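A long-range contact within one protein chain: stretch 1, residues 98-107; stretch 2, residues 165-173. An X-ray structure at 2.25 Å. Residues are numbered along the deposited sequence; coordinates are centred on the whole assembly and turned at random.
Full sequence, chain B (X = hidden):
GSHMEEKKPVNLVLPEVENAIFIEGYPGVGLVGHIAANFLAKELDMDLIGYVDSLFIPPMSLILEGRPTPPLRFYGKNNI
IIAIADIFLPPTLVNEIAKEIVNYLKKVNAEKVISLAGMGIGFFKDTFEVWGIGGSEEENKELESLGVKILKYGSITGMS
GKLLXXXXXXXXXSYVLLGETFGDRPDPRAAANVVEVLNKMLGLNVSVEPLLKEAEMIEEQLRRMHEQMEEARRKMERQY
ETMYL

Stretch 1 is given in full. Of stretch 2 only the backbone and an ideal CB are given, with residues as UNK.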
# COMPACT_ATOMS: atom_id res chain seq x y z
N ALA B 98 -12.92 -17.17 3.30
CA ALA B 98 -14.16 -17.76 2.78
C ALA B 98 -13.89 -18.71 1.62
O ALA B 98 -14.42 -19.83 1.57
CB ALA B 98 -15.13 -16.70 2.33
N LYS B 99 -13.02 -18.30 0.71
CA LYS B 99 -12.63 -19.16 -0.41
C LYS B 99 -12.02 -20.49 0.09
O LYS B 99 -12.36 -21.55 -0.42
CB LYS B 99 -11.68 -18.42 -1.38
CG LYS B 99 -12.34 -17.22 -2.12
CD LYS B 99 -13.12 -17.68 -3.34
CE LYS B 99 -14.11 -16.63 -3.67
NZ LYS B 99 -14.74 -16.77 -5.02
N GLU B 100 -11.09 -20.43 1.04
CA GLU B 100 -10.49 -21.69 1.55
C GLU B 100 -11.49 -22.54 2.31
O GLU B 100 -11.48 -23.75 2.21
CB GLU B 100 -9.30 -21.42 2.46
CG GLU B 100 -8.11 -20.79 1.78
CD GLU B 100 -7.53 -21.64 0.64
OE1 GLU B 100 -7.36 -22.87 0.81
OE2 GLU B 100 -7.27 -21.04 -0.44
N ILE B 101 -12.38 -21.89 3.06
CA ILE B 101 -13.42 -22.63 3.75
C ILE B 101 -14.31 -23.37 2.74
O ILE B 101 -14.59 -24.54 2.90
CB ILE B 101 -14.26 -21.70 4.62
CG1 ILE B 101 -13.45 -21.27 5.84
CG2 ILE B 101 -15.55 -22.38 5.03
CD1 ILE B 101 -14.11 -20.18 6.68
N VAL B 102 -14.71 -22.69 1.67
CA VAL B 102 -15.56 -23.32 0.69
C VAL B 102 -14.85 -24.46 -0.05
O VAL B 102 -15.45 -25.50 -0.26
CB VAL B 102 -16.11 -22.27 -0.28
CG1 VAL B 102 -16.75 -22.92 -1.49
CG2 VAL B 102 -17.10 -21.39 0.45
N ASN B 103 -13.60 -24.29 -0.41
CA ASN B 103 -12.82 -25.39 -0.99
C ASN B 103 -12.79 -26.60 -0.06
O ASN B 103 -12.95 -27.72 -0.52
CB ASN B 103 -11.37 -25.00 -1.31
CG ASN B 103 -11.28 -24.01 -2.47
OD1 ASN B 103 -12.18 -23.97 -3.32
ND2 ASN B 103 -10.20 -23.21 -2.53
N TYR B 104 -12.59 -26.37 1.24
CA TYR B 104 -12.60 -27.44 2.19
C TYR B 104 -13.96 -28.13 2.22
O TYR B 104 -14.05 -29.34 2.19
CB TYR B 104 -12.22 -26.93 3.58
CG TYR B 104 -12.43 -27.94 4.67
CD1 TYR B 104 -11.41 -28.77 5.08
CD2 TYR B 104 -13.65 -28.06 5.29
CE1 TYR B 104 -11.63 -29.72 6.08
CE2 TYR B 104 -13.88 -28.99 6.28
CZ TYR B 104 -12.87 -29.82 6.67
OH TYR B 104 -13.12 -30.73 7.66
N LEU B 105 -15.03 -27.34 2.28
CA LEU B 105 -16.37 -27.90 2.43
C LEU B 105 -16.82 -28.68 1.17
O LEU B 105 -17.45 -29.73 1.28
CB LEU B 105 -17.36 -26.80 2.74
CG LEU B 105 -17.19 -26.07 4.09
CD1 LEU B 105 -18.07 -24.84 4.13
CD2 LEU B 105 -17.52 -26.94 5.26
N LYS B 106 -16.47 -28.17 -0.00
CA LYS B 106 -16.57 -28.94 -1.25
C LYS B 106 -15.86 -30.30 -1.15
O LYS B 106 -16.43 -31.31 -1.45
CB LYS B 106 -15.94 -28.18 -2.40
CG LYS B 106 -16.97 -27.67 -3.37
CD LYS B 106 -16.53 -27.62 -4.80
CE LYS B 106 -17.72 -27.91 -5.74
NZ LYS B 106 -17.32 -28.12 -7.15
N LYS B 107 -14.60 -30.26 -0.80
CA LYS B 107 -13.76 -31.41 -0.72
C LYS B 107 -14.36 -32.51 0.17
O LYS B 107 -14.26 -33.67 -0.17
CB LYS B 107 -12.40 -31.02 -0.15
CG LYS B 107 -11.28 -32.00 -0.44
CD LYS B 107 -10.23 -32.02 0.66
CE LYS B 107 -9.63 -30.65 0.97
NZ LYS B 107 -8.75 -30.70 2.18
N UNK B 165 -23.27 -17.10 -0.24
CA UNK B 165 -23.23 -17.03 -1.70
C UNK B 165 -22.24 -18.10 -2.23
O UNK B 165 -22.59 -18.91 -3.10
CB UNK B 165 -22.82 -15.63 -2.16
N UNK B 166 -21.01 -18.10 -1.70
CA UNK B 166 -19.96 -18.95 -2.27
C UNK B 166 -20.21 -20.43 -2.05
O UNK B 166 -20.03 -21.24 -2.96
CB UNK B 166 -18.60 -18.57 -1.67
N UNK B 167 -20.72 -20.76 -0.88
CA UNK B 167 -21.10 -22.13 -0.62
C UNK B 167 -22.21 -22.62 -1.53
O UNK B 167 -22.17 -23.73 -2.07
CB UNK B 167 -21.53 -22.28 0.84
N UNK B 168 -23.21 -21.79 -1.74
CA UNK B 168 -24.27 -22.14 -2.64
C UNK B 168 -23.78 -22.33 -4.08
O UNK B 168 -24.15 -23.27 -4.74
CB UNK B 168 -25.36 -21.06 -2.59
N UNK B 169 -22.91 -21.42 -4.53
CA UNK B 169 -22.27 -21.52 -5.84
C UNK B 169 -21.41 -22.77 -6.02
O UNK B 169 -21.28 -23.23 -7.13
CB UNK B 169 -21.41 -20.28 -6.08
N UNK B 170 -20.92 -23.35 -4.94
CA UNK B 170 -20.29 -24.64 -4.99
C UNK B 170 -21.26 -25.83 -4.86
O UNK B 170 -20.80 -26.97 -4.87
CB UNK B 170 -19.24 -24.71 -3.88
N UNK B 171 -22.56 -25.59 -4.83
CA UNK B 171 -23.54 -26.67 -4.83
C UNK B 171 -23.80 -27.20 -3.44
O UNK B 171 -24.39 -28.25 -3.29
CB UNK B 171 -23.07 -27.81 -5.74
N UNK B 172 -23.37 -26.46 -2.41
CA UNK B 172 -23.61 -26.85 -1.04
C UNK B 172 -24.89 -26.23 -0.54
O UNK B 172 -25.38 -25.23 -1.09
CB UNK B 172 -22.43 -26.45 -0.15
N UNK B 173 -25.45 -26.84 0.47
CA UNK B 173 -26.65 -26.33 1.11
C UNK B 173 -26.21 -25.32 2.13
O UNK B 173 -25.52 -25.67 3.10
CB UNK B 173 -27.48 -27.44 1.75

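Stretch 1 is a helix, and the helical part of stretch 2 runs beside it in much the same direction, the axes 32° apart and 9.7 Å distant at closest approach.

Position 165 has nothing of stretch 1 within 5.5 Å of its ideal CB, so this contact leaves the choice free. It is Trp165, whose ring stays clear of stretch 1.

At position 166 the CA-to-CB bond points toward stretch 1. The ideal CB lies 3.8 Å from Val102 CG2 and 5.3 Å from Lys99 CE, so the site offers an apolar neighbour at the root and an ammonium group farther out. Leucine, methionine or glutamine could cover the methyl, but a longer acid, Glu, would also answer the charge. The residue is Glu166, with chi1 and chi2 both m. Its CB packs 3.9 Å from Val102 CG2, while its OE1 reaches Lys99 NZ at 3.1 Å in a salt bridge whose hydrogen bond is weak.

Position 167 points sideways, yet its CA is 5.8 Å from Val102 CA, and its ideal CB is 4.5 Å from Val102 CG2. Such close backbones favour a small residue: Ala, Ser or Gly. The residue is Ala167: its backbone N lies 3.9 Å from Val102 CG2, and its CB is 4.5 Å from the same methyl.

Position 168 is out of reach and is Ser168. Position 169 starts sideways, and with no partner near its CB many residues would do; the side chain of Arg169 leads away.

Position 170 is the first to leave helical angles, and its CB points toward stretch 1. The ideal CB sits 3.8 Å from Lys106 CG and 3.9 Å from Val102 CG1, a shallow apolar site suited to a small side chain. Ala170 fills it, its CB 3.9 Å from Val102 CG1, while its carbonyl O lies 3.3 Å from Lys106 CE.

Position 171 is decided by its backbone. At phi 84° and psi 15°, a CB would be jammed against the carbonyl O of the preceding residue, which calls for glycine; Gly171 it is.

Position 172 again points toward stretch 1, but the ideal CB finds nothing within 5.5 Å. A branched or long apolar chain, Leu, Met or perhaps Ile, could bridge the gap to Leu105. Leu172, chi1 m and chi2 t, does so: its CD1 comes 3.7 Å from Leu105 CB and 4.0 Å from Lys106 N.

Position 173 is out of reach, unconstrained here, and is Lys173.

Stretch 2 165-173: WEASRAGLK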
# COMPACT_ATOMS: atom_id res chain seq x y z
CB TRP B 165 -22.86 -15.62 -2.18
CG TRP B 165 -22.59 -15.55 -3.70
CD1 TRP B 165 -21.38 -15.43 -4.31
CD2 TRP B 165 -23.55 -15.62 -4.73
NE1 TRP B 165 -21.53 -15.42 -5.66
CE2 TRP B 165 -22.86 -15.55 -5.95
CE3 TRP B 165 -24.93 -15.73 -4.75
CZ2 TRP B 165 -23.51 -15.57 -7.19
CZ3 TRP B 165 -25.60 -15.75 -5.98
CH2 TRP B 165 -24.89 -15.69 -7.19
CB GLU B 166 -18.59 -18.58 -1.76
CG GLU B 166 -18.07 -17.23 -2.31
CD GLU B 166 -17.86 -17.22 -3.83
OE1 GLU B 166 -17.43 -18.27 -4.36
OE2 GLU B 166 -18.17 -16.17 -4.51
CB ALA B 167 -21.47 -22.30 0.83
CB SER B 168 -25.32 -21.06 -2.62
OG SER B 168 -26.50 -21.60 -3.19
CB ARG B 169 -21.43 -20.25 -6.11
CG ARG B 169 -22.24 -19.11 -6.72
CD ARG B 169 -23.18 -19.51 -7.82
NE ARG B 169 -24.40 -19.91 -7.14
CZ ARG B 169 -25.40 -20.66 -7.62
NH1 ARG B 169 -25.42 -21.08 -8.89
NH2 ARG B 169 -26.41 -20.97 -6.81
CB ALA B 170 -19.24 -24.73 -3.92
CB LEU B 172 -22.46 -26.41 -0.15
CG LEU B 172 -21.11 -26.96 -0.58
CD1 LEU B 172 -19.98 -26.33 0.19
CD2 LEU B 172 -21.10 -28.50 -0.44
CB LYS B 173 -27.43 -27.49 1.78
CG LYS B 173 -27.87 -28.57 0.81
CD LYS B 173 -28.39 -29.85 1.47
CE LYS B 173 -29.73 -29.68 2.15
NZ LYS B 173 -30.71 -28.89 1.34
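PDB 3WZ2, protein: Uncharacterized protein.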